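Local coordinates for Pre-mRNA splicing helicase-like protein (Chaetomium thermophilum, PDB 4RVQ) that probably serves pre-mRNA splicing as the spliceosomal helicase Brr2, whose noncanonical PWI domain is likely to take part in binding protein or RNA partners, at residues K61-I66 with K84-R89; T42-K47 with M71-Y76; T96-A101 with R112-E117. All coordinates share one frame; numbering follows the deposited sequence.

Interaction 1. Residues K61-I66 with K84-R89. With EDO (1,2-ethanediol), chain H; SO4 (sulfate ion), chain B.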
loop_
_atom_site.group_PDB
_atom_site.type_symbol
_atom_site.label_atom_id
_atom_site.label_comp_id
_atom_site.label_asym_id
_atom_site.label_seq_id
_atom_site.Cartn_x
_atom_site.Cartn_y
_atom_site.Cartn_z
ATOM N N LYS A 61 -5.734 0.312 -15.419
ATOM C CA LYS A 61 -4.292 0.288 -15.695
ATOM C C LYS A 61 -3.661 -1.090 -15.491
ATOM O O LYS A 61 -3.896 -1.769 -14.489
ATOM C CB LYS A 61 -3.552 1.342 -14.860
ATOM C CG LYS A 61 -4.009 2.785 -15.120
ATOM C CD LYS A 61 -3.784 3.247 -16.564
ATOM C CE LYS A 61 -2.302 3.387 -16.893
ATOM N NZ LYS A 61 -2.032 3.766 -18.311
ATOM N N GLN A 62 -2.853 -1.485 -16.466
ATOM C CA GLN A 62 -2.094 -2.720 -16.401
ATOM C C GLN A 62 -0.993 -2.655 -15.348
ATOM O O GLN A 62 -0.486 -1.583 -15.025
ATOM C CB GLN A 62 -1.403 -2.983 -17.726
ATOM C CG GLN A 62 -2.273 -2.892 -18.952
ATOM C CD GLN A 62 -1.468 -3.122 -20.209
ATOM O OE1 GLN A 62 -1.490 -4.213 -20.772
ATOM N NE2 GLN A 62 -0.729 -2.100 -20.644
ATOM N N LEU A 63 -0.558 -3.826 -14.897
ATOM C CA LEU A 63 0.542 -3.916 -13.946
ATOM C C LEU A 63 1.819 -3.278 -14.467
ATOM O O LEU A 63 2.538 -2.658 -13.696
ATOM C CB LEU A 63 0.874 -5.360 -13.588
ATOM C CG LEU A 63 0.290 -6.017 -12.366
ATOM C CD1 LEU A 63 0.820 -7.439 -12.231
ATOM C CD2 LEU A 63 0.600 -5.209 -11.098
ATOM N N ARG A 64 2.095 -3.405 -15.752
ATOM C CA ARG A 64 3.289 -2.812 -16.322
ATOM C C ARG A 64 3.240 -1.285 -16.172
ATOM O O ARG A 64 4.264 -0.638 -15.944
ATOM C CB ARG A 64 3.377 -3.248 -17.800
ATOM C CG ARG A 64 4.671 -2.981 -18.497
ATOM C CD ARG A 64 4.792 -3.918 -19.702
ATOM N NE ARG A 64 3.630 -3.850 -20.592
ATOM C CZ ARG A 64 2.801 -4.860 -20.872
ATOM N NH1 ARG A 64 2.964 -6.064 -20.335
ATOM N NH2 ARG A 64 1.790 -4.666 -21.710
ATOM N N ASP A 65 2.051 -0.713 -16.330
ATOM C CA ASP A 65 1.876 0.725 -16.224
ATOM C C ASP A 65 2.001 1.182 -14.778
ATOM O O ASP A 65 2.616 2.224 -14.512
ATOM C CB ASP A 65 0.520 1.148 -16.808
ATOM C CG ASP A 65 0.438 0.993 -18.337
ATOM O OD1 ASP A 65 1.480 0.996 -19.023
ATOM O OD2 ASP A 65 -0.697 0.872 -18.859
ATOM N N ILE A 66 1.418 0.425 -13.837
ATOM C CA ILE A 66 1.550 0.714 -12.428
ATOM C C ILE A 66 3.041 0.728 -12.078
ATOM O O ILE A 66 3.541 1.641 -11.425
ATOM C CB ILE A 66 0.757 -0.312 -11.586
ATOM C CG1 ILE A 66 -0.753 -0.116 -11.801
ATOM C CG2 ILE A 66 1.161 -0.223 -10.140
ATOM C CD1 ILE A 66 -1.623 -1.178 -11.145
ATOM N N LYS A 84 7.577 -3.893 -3.152
ATOM C CA LYS A 84 6.790 -4.166 -1.950
ATOM C C LYS A 84 5.388 -3.550 -2.051
ATOM O O LYS A 84 4.387 -4.159 -1.673
ATOM C CB LYS A 84 7.514 -3.635 -0.712
ATOM C CG LYS A 84 6.772 -3.836 0.583
ATOM C CD LYS A 84 7.626 -3.533 1.793
ATOM C CE LYS A 84 6.943 -3.726 3.089
ATOM N NZ LYS A 84 7.805 -3.150 4.157
ATOM N N LEU A 85 5.328 -2.315 -2.545
ATOM C CA LEU A 85 4.046 -1.653 -2.670
ATOM C C LEU A 85 3.152 -2.342 -3.705
ATOM O O LEU A 85 1.976 -2.574 -3.506
ATOM C CB LEU A 85 4.240 -0.170 -3.017
ATOM C CG LEU A 85 4.960 0.637 -1.921
ATOM C CD1 LEU A 85 5.067 2.091 -2.378
ATOM C CD2 LEU A 85 4.284 0.533 -0.554
ATOM N N ILE A 86 3.756 -2.709 -4.842
ATOM C CA ILE A 86 2.989 -3.382 -5.883
ATOM C C ILE A 86 2.479 -4.758 -5.428
ATOM O O ILE A 86 1.320 -5.105 -5.636
ATOM C CB ILE A 86 3.816 -3.514 -7.172
ATOM C CG1 ILE A 86 4.106 -2.121 -7.726
ATOM C CG2 ILE A 86 3.087 -4.352 -8.189
ATOM C CD1 ILE A 86 5.011 -2.130 -8.950
ATOM N N GLU A 87 3.324 -5.537 -4.764
ATOM C CA GLU A 87 2.916 -6.846 -4.253
ATOM C C GLU A 87 1.736 -6.723 -3.292
ATOM O O GLU A 87 0.925 -7.629 -3.185
ATOM C CB GLU A 87 4.077 -7.533 -3.538
ATOM C CG GLU A 87 5.266 -7.933 -4.444
ATOM C CD GLU A 87 4.990 -9.103 -5.344
ATOM O OE1 GLU A 87 3.874 -9.630 -5.339
ATOM O OE2 GLU A 87 5.944 -9.484 -6.083
ATOM N N ASN A 88 1.685 -5.609 -2.569
ATOM C CA ASN A 88 0.644 -5.320 -1.587
ATOM C C ASN A 88 -0.348 -4.277 -2.059
ATOM O O ASN A 88 -0.970 -3.627 -1.217
ATOM C CB ASN A 88 1.313 -4.877 -0.283
ATOM C CG ASN A 88 2.059 -6.002 0.393
ATOM O OD1 ASN A 88 1.435 -6.971 0.838
ATOM N ND2 ASN A 88 3.355 -5.897 0.455
ATOM N N ARG A 89 -0.544 -4.120 -3.359
ATOM C CA ARG A 89 -1.330 -2.991 -3.826
ATOM C C ARG A 89 -2.737 -2.984 -3.249
ATOM O O ARG A 89 -3.223 -1.911 -2.875
ATOM C CB ARG A 89 -1.307 -2.927 -5.348
ATOM C CG ARG A 89 -1.808 -4.158 -6.045
ATOM C CD ARG A 89 -1.345 -4.179 -7.506
ATOM N NE ARG A 89 -1.767 -5.375 -8.245
ATOM C CZ ARG A 89 -1.160 -6.561 -8.197
ATOM N NH1 ARG A 89 -0.095 -6.759 -7.467
ATOM N NH2 ARG A 89 -1.639 -7.560 -8.905
HETATM C C1 EDO H . -0.295 -6.691 -17.455
HETATM O O1 EDO H . 0.777 -5.716 -17.374
HETATM C C2 EDO H . -1.417 -6.459 -16.430
HETATM O O2 EDO H . -2.482 -7.396 -16.606
HETATM S S SO4 B . 0.184 -10.666 -7.799
HETATM O O1 SO4 B . -0.862 -11.053 -6.850
HETATM O O2 SO4 B . -0.430 -10.165 -9.049
HETATM O O3 SO4 B . 0.947 -9.608 -7.162
HETATM O O4 SO4 B . 0.957 -11.833 -8.052
#

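Interaction 2. Residues T42-K47 with M71-Y76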
loop_
_atom_site.group_PDB
_atom_site.type_symbol
_atom_site.label_atom_id
_atom_site.label_comp_id
_atom_site.label_asym_id
_atom_site.label_seq_id
_atom_site.Cartn_x
_atom_site.Cartn_y
_atom_site.Cartn_z
ATOM N N THR A 42 2.842 10.139 -1.483
ATOM C CA THR A 42 1.839 9.258 -0.913
ATOM C C THR A 42 0.552 9.335 -1.733
ATOM O O THR A 42 -0.017 8.317 -2.111
ATOM C CB THR A 42 1.586 9.603 0.559
ATOM O OG1 THR A 42 2.796 9.486 1.302
ATOM C CG2 THR A 42 0.551 8.728 1.191
ATOM N N THR A 43 0.087 10.548 -1.983
ATOM C CA THR A 43 -1.106 10.744 -2.792
ATOM C C THR A 43 -0.965 10.110 -4.175
ATOM O O THR A 43 -1.856 9.386 -4.641
ATOM C CB THR A 43 -1.406 12.259 -2.921
ATOM O OG1 THR A 43 -1.607 12.786 -1.615
ATOM C CG2 THR A 43 -2.637 12.501 -3.756
ATOM N N SER A 44 0.176 10.370 -4.798
ATOM C CA SER A 44 0.411 9.815 -6.129
ATOM C C SER A 44 0.516 8.289 -6.109
ATOM O O SER A 44 -0.045 7.604 -6.974
ATOM C CB SER A 44 1.667 10.388 -6.733
ATOM O OG SER A 44 1.524 11.773 -6.934
ATOM N N ALA A 45 1.202 7.754 -5.122
ATOM C CA ALA A 45 1.357 6.309 -5.047
ATOM C C ALA A 45 0.018 5.620 -4.867
ATOM O O ALA A 45 -0.244 4.577 -5.486
ATOM C CB ALA A 45 2.323 5.932 -3.917
ATOM N N LEU A 46 -0.873 6.164 -4.030
ATOM C CA LEU A 46 -2.165 5.539 -3.874
ATOM C C LEU A 46 -2.931 5.546 -5.186
ATOM O O LEU A 46 -3.592 4.556 -5.532
ATOM C CB LEU A 46 -2.983 6.276 -2.786
ATOM C CG LEU A 46 -2.440 6.035 -1.384
ATOM C CD1 LEU A 46 -3.021 7.063 -0.422
ATOM C CD2 LEU A 46 -2.733 4.610 -0.899
ATOM N N LYS A 47 -2.901 6.667 -5.916
ATOM C CA LYS A 47 -3.577 6.724 -7.189
ATOM C C LYS A 47 -3.008 5.702 -8.163
ATOM O O LYS A 47 -3.756 4.963 -8.812
ATOM C CB LYS A 47 -3.491 8.115 -7.792
ATOM C CG LYS A 47 -4.335 8.297 -9.039
ATOM C CD LYS A 47 -5.814 7.892 -8.793
ATOM C CE LYS A 47 -6.681 8.019 -10.048
ATOM N NZ LYS A 47 -8.088 7.600 -9.789
ATOM N N MET A 71 7.918 3.468 -10.509
ATOM C CA MET A 71 9.367 3.564 -10.563
ATOM C C MET A 71 9.785 5.025 -10.796
ATOM O O MET A 71 10.764 5.488 -10.216
ATOM C CB MET A 71 9.945 2.664 -11.656
ATOM C CG MET A 71 9.845 1.177 -11.281
ATOM S SD MET A 71 10.605 0.033 -12.446
ATOM C CE MET A 71 9.622 0.364 -13.941
ATOM N N GLU A 72 9.087 5.734 -11.685
ATOM C CA GLU A 72 9.372 7.134 -11.913
ATOM C C GLU A 72 9.103 7.981 -10.654
ATOM O O GLU A 72 9.875 8.882 -10.347
ATOM C CB GLU A 72 8.532 7.654 -13.061
ATOM C CG GLU A 72 8.816 9.131 -13.366
ATOM C CD GLU A 72 8.076 9.669 -14.573
ATOM O OE1 GLU A 72 7.768 10.893 -14.611
ATOM O OE2 GLU A 72 7.794 8.890 -15.504
ATOM N N LEU A 73 8.041 7.653 -9.920
ATOM C CA LEU A 73 7.702 8.397 -8.722
ATOM C C LEU A 73 8.838 8.331 -7.711
ATOM O O LEU A 73 9.079 9.287 -6.955
ATOM C CB LEU A 73 6.416 7.837 -8.120
ATOM C CG LEU A 73 5.859 8.588 -6.914
ATOM C CD1 LEU A 73 5.366 10.011 -7.353
ATOM C CD2 LEU A 73 4.703 7.812 -6.281
ATOM N N PHE A 74 9.537 7.203 -7.689
ATOM C CA PHE A 74 10.637 6.945 -6.772
ATOM C C PHE A 74 12.001 7.213 -7.446
ATOM O O PHE A 74 13.023 6.691 -6.995
ATOM C CB PHE A 74 10.525 5.526 -6.196
ATOM C CG PHE A 74 9.457 5.407 -5.124
ATOM C CD1 PHE A 74 8.133 5.110 -5.452
ATOM C CD2 PHE A 74 9.775 5.613 -3.785
ATOM C CE1 PHE A 74 7.167 5.040 -4.451
ATOM C CE2 PHE A 74 8.817 5.526 -2.794
ATOM C CZ PHE A 74 7.525 5.243 -3.124
ATOM N N ASP A 75 12.007 8.029 -8.505
ATOM C CA ASP A 75 13.278 8.502 -9.076
ATOM C C ASP A 75 14.202 7.371 -9.546
ATOM O O ASP A 75 15.442 7.516 -9.565
ATOM C CB ASP A 75 13.994 9.419 -8.087
ATOM C CG ASP A 75 13.191 10.654 -7.786
ATOM O OD1 ASP A 75 12.682 11.279 -8.744
ATOM O OD2 ASP A 75 13.067 11.025 -6.600
ATOM N N TYR A 76 13.585 6.277 -9.978
ATOM C CA TYR A 76 14.300 5.137 -10.587
ATOM C C TYR A 76 15.260 4.508 -9.597
ATOM O O TYR A 76 16.194 3.789 -9.998
ATOM C CB TYR A 76 14.978 5.568 -11.894
ATOM C CG TYR A 76 14.033 6.249 -12.854
ATOM C CD1 TYR A 76 12.970 5.568 -13.389
ATOM C CD2 TYR A 76 14.154 7.602 -13.149
ATOM C CE1 TYR A 76 12.078 6.165 -14.211
ATOM C CE2 TYR A 76 13.266 8.215 -13.990
ATOM C CZ TYR A 76 12.220 7.505 -14.510
ATOM O OH TYR A 76 11.334 8.087 -15.374
#

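Interaction 3. Residues T96-A101 with R112-E117. With EDO (1,2-ethanediol), chain F.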
loop_
_atom_site.group_PDB
_atom_site.type_symbol
_atom_site.label_atom_id
_atom_site.label_comp_id
_atom_site.label_asym_id
_atom_site.label_seq_id
_atom_site.Cartn_x
_atom_site.Cartn_y
_atom_site.Cartn_z
ATOM N N THR A 96 -5.397 1.767 3.671
ATOM C CA THR A 96 -5.148 3.182 3.914
ATOM C C THR A 96 -6.489 3.933 3.921
ATOM O O THR A 96 -6.770 4.763 4.790
ATOM C CB THR A 96 -4.179 3.769 2.895
ATOM O OG1 THR A 96 -2.917 3.098 3.026
ATOM C CG2 THR A 96 -3.981 5.239 3.110
ATOM N N ARG A 97 -7.320 3.681 2.909
ATOM C CA ARG A 97 -8.611 4.307 2.828
ATOM C C ARG A 97 -9.460 3.960 4.054
ATOM O O ARG A 97 -10.091 4.835 4.669
ATOM C CB ARG A 97 -9.329 3.905 1.542
ATOM C CG ARG A 97 -10.588 4.696 1.321
ATOM C CD ARG A 97 -11.325 4.283 0.033
ATOM N NE ARG A 97 -12.652 4.876 0.030
ATOM C CZ ARG A 97 -13.693 4.409 -0.644
ATOM N NH1 ARG A 97 -13.539 3.400 -1.460
ATOM N NH2 ARG A 97 -14.887 4.956 -0.492
ATOM N N LEU A 98 -9.516 2.695 4.399
ATOM C CA LEU A 98 -10.322 2.262 5.542
ATOM C C LEU A 98 -9.830 2.892 6.836
ATOM O O LEU A 98 -10.638 3.348 7.672
ATOM C CB LEU A 98 -10.372 0.732 5.619
ATOM C CG LEU A 98 -11.258 0.128 6.710
ATOM C CD1 LEU A 98 -12.688 0.588 6.607
ATOM C CD2 LEU A 98 -11.164 -1.382 6.648
ATOM N N ALA A 99 -8.520 2.928 7.032
ATOM C CA ALA A 99 -7.971 3.501 8.270
ATOM C C ALA A 99 -8.343 4.958 8.424
ATOM O O ALA A 99 -8.378 5.476 9.542
ATOM C CB ALA A 99 -6.464 3.343 8.316
ATOM N N ARG A 100 -8.542 5.650 7.316
ATOM C CA ARG A 100 -8.884 7.065 7.292
ATOM C C ARG A 100 -10.391 7.328 7.380
ATOM O O ARG A 100 -10.759 8.513 7.499
ATOM C CB ARG A 100 -8.254 7.712 6.043
ATOM C CG ARG A 100 -6.772 7.833 6.206
ATOM C CD ARG A 100 -6.006 8.169 4.926
ATOM N NE ARG A 100 -4.652 8.650 5.280
ATOM C CZ ARG A 100 -4.438 9.877 5.720
ATOM N NH1 ARG A 100 -5.374 10.806 5.612
ATOM N NH2 ARG A 100 -3.287 10.204 6.245
ATOM N N ALA A 101 -11.232 6.311 7.393
ATOM C CA ALA A 101 -12.676 6.448 7.432
ATOM C C ALA A 101 -13.142 6.374 8.888
ATOM O O ALA A 101 -12.908 5.403 9.586
ATOM C CB ALA A 101 -13.327 5.390 6.593
ATOM N N ARG A 112 -17.885 -3.120 2.325
ATOM C CA ARG A 112 -18.675 -3.774 1.296
ATOM C C ARG A 112 -17.926 -3.777 -0.029
ATOM O O ARG A 112 -17.914 -4.812 -0.734
ATOM C CB ARG A 112 -20.015 -3.085 1.117
ATOM C CG ARG A 112 -20.959 -3.211 2.258
ATOM C CD ARG A 112 -22.246 -2.514 1.888
ATOM N NE ARG A 112 -23.295 -2.758 2.831
ATOM C CZ ARG A 112 -24.529 -3.134 2.509
ATOM N NH1 ARG A 112 -24.909 -3.263 1.232
ATOM N NH2 ARG A 112 -25.398 -3.328 3.473
ATOM N N GLU A 113 -17.297 -2.655 -0.382
ATOM C CA GLU A 113 -16.550 -2.603 -1.635
ATOM C C GLU A 113 -15.390 -3.582 -1.638
ATOM O O GLU A 113 -15.157 -4.260 -2.654
ATOM C CB GLU A 113 -16.049 -1.175 -1.914
ATOM C CG GLU A 113 -17.181 -0.200 -2.255
ATOM C CD GLU A 113 -16.716 1.238 -2.508
ATOM O OE1 GLU A 113 -15.532 1.562 -2.321
ATOM O OE2 GLU A 113 -17.576 2.083 -2.901
ATOM N N MET A 114 -14.682 -3.690 -0.532
ATOM C CA MET A 114 -13.615 -4.663 -0.442
ATOM C C MET A 114 -14.138 -6.066 -0.663
ATOM O O MET A 114 -13.534 -6.843 -1.397
ATOM C CB MET A 114 -12.919 -4.542 0.909
ATOM C CG MET A 114 -12.033 -3.303 1.042
ATOM S SD MET A 114 -11.288 -3.039 2.642
ATOM C CE MET A 114 -10.100 -4.329 2.618
ATOM N N ALA A 115 -15.247 -6.440 -0.022
ATOM C CA ALA A 115 -15.816 -7.774 -0.210
ATOM C C ALA A 115 -16.151 -7.964 -1.699
ATOM O O ALA A 115 -15.924 -9.043 -2.252
ATOM C CB ALA A 115 -17.077 -7.960 0.650
ATOM N N SER A 116 -16.715 -6.943 -2.346
ATOM C CA SER A 116 -17.109 -7.048 -3.750
ATOM C C SER A 116 -15.898 -7.251 -4.661
ATOM O O SER A 116 -16.043 -7.827 -5.754
ATOM C CB SER A 116 -17.860 -5.796 -4.202
ATOM O OG SER A 116 -16.996 -4.730 -4.545
ATOM N N GLU A 117 -14.730 -6.793 -4.234
ATOM C CA GLU A 117 -13.487 -6.924 -4.973
ATOM C C GLU A 117 -12.738 -8.223 -4.671
ATOM O O GLU A 117 -11.643 -8.400 -5.161
ATOM C CB GLU A 117 -12.582 -5.745 -4.644
ATOM C CG GLU A 117 -13.086 -4.407 -5.126
ATOM C CD GLU A 117 -12.927 -4.205 -6.611
ATOM O OE1 GLU A 117 -12.711 -5.187 -7.352
ATOM O OE2 GLU A 117 -13.026 -3.042 -7.043
HETATM C C1 EDO F . -10.105 2.291 -3.166
HETATM O O1 EDO F . -11.220 3.152 -3.198
HETATM C C2 EDO F . -9.715 1.908 -4.583
HETATM O O2 EDO F . -9.220 3.093 -5.220
HETATM O O HOH W 1 -16.867 4.590 -2.467
#

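Interaction 1. Residues K61-I66 with K84-R89
I86 and R89, three residues apart in K84-R89, both meet L63, illustrating how one leucine can serve an apolar neighbour and a charged one. The two branches of I86 divide the work: CG2 lies 3.9 Å from L63 CD2, while CG1 faces the buried I66, whose CG2 is its closest atom at 4.3 Å. At N88, where helix 79-87 gives way, the side chain turns back on its own helix, ND2 binding K84 O at 2.9 Å. The backbone N of N88 uses the same oxygen from the opposite face of the carbonyl plane.

With R89 CG between the backbone N and the carbonyl carbon (chi1 58°) and the chain extended from there to NE, the guanidinium swings back beside the helix end just left behind. NH1 binds I86 O at 2.8 Å, above the carbonyl plane, whereas R89 N reaches that oxygen from the other face. L63 crosses the arginine at about a right angle and sets CD2 over the centre of one guanidinium face, 3.7 Å from R89 CZ. Another part of the edge is taken by a sulfate ion, probably from the crystallisation liquor: R89 NH1 gives a bond of 3.0 Å to sulfate O3 and R89 NH2 one of 2.9 Å to sulfate O2, both nearly straight.

The contact joins the start of helix 63-73 to the junction of helices 79-87 and 89-99 in the PWI-like domain, beside helix 35-50, where I66 touches I48 and R89 touches L49. A methyl covers the guanidinium's flat side without competing for any N-H, and the in-plane donors go to a carbonyl and an anion. The bond to I86 O probably helps to hold the guanidinium's rotation, with its remaining N-H groups turned to the anion.

Interaction 2. Residues T42-K47 with M71-Y76
L73 reaches across from helix 63-73 to helix 35-50 with its side chain aimed at S44 and A45, a compact case of a branched residue on one helix meeting small ones on another. From CB, which already points toward helix 35-50, the chain carries on outward: CG stands anti to the backbone N (chi1 -175°), and the fork beyond it delivers both methyls to the opposing helix. CD1 goes to S44, stopping 3.8 Å from its CB. CD2 comes down on A45, 3.7 Å from the backbone N and 3.8 Å from CB, so this methyl rests on the helix backbone as much as on a side chain. With only a methyl at A45, the leucine can come this close to the main chain, and the CA atoms of A45 and L73 lie 7.6 Å apart.

The contact falls at the very end of helix 63-73. Just past L73 the chain finishes in a Schellman motif, with D75 as the C-prime residue at positive phi: Y76 N bonds to M71 O at 2.9 Å and D75 N to E72 O at the same length. L73 is therefore presented from a turn whose course is closed by its own backbone bonds. Its carbonyl oxygen accepts a hydrogen bond from K41 NZ, a second, polar tie between the same two helices.

The neighbours here are helices. T42 and L46, on another side of helix 35-50, pack on helix 23-29, while M71 meets helix 79-87 through H79 and V82. F74 packs on both of these helices, and beside them the L73 contact joins helix 35-50 to the end of helix 63-73.

Interaction 3. Residues T96-A101 with R112-E117
R97 and E113 reach each other through two extended chains that start from different first torsions. In R97, CG lies anti to the backbone N (chi1 -171°) and the chain runs straight out to NE; in E113, CG stands beside the backbone N (chi1 -69°) and the chain again continues extended. The two side chains cross at about a right angle, and their guanidinium and carboxylate planes are turned 53° apart. They therefore meet through a single direct bond instead of a flat two-pronged pairing: R97 NH1 approaches E113 OE1 nearly along its C-O axis, at 2.8 Å.

The other halves of both groups are joined by water. R97 NH2 donates to it at 2.8 Å, and the water in turn donates to E113 OE2 at 2.6 Å, which closes a ring that includes the salt bridge and probably limits how far either group can twist. A 1,2-ethanediol, probably from the crystallisation liquor, adds a weak bond with R97 NH1 and is itself bonded to E52 OE2. A leucine in place of R97 would probably leave E113 without its charged partner and free its carboxylate to turn, since both the direct bond and the bridging water's donor would be gone.

Beneath this polar bridge the next residues in line, L98 and M114, make an apolar contact, L98 CD2 lying 4.3 Å from M114 SD. The two pairs join helices 89-99 and 104-116, which run roughly antiparallel as a helical hairpin, with I110 touching R97, L98 and A101. Helix 120-127 packs against the buried level, offering L126 and Y127 to L98 and L123 to M114, while W94 of helix 89-99 is touched by both E113 and M114.

From the N terminus, helix 35-50 supplies the first half of interaction 2, but the chain enters interaction 1 at K61-I66 before completing interaction 2 at M71-Y76. The two contacts therefore cross: interaction 2 spans 23 intervening residues, interaction 1 the 17 leading to K84-R89. They use opposite ends of helix 63-73, fastening it to helix 35-50 and to the junction of helices 79-87 and 89-99, and they touch where L85 CD1 packs on F74 CZ at 4.1 Å. Interaction 3 follows in series and closes a short hairpin with ten residues between its segments. It lies across the chain's centre from interaction 2, yet L46 CD1 touches T96 CG2 at 4.1 Å.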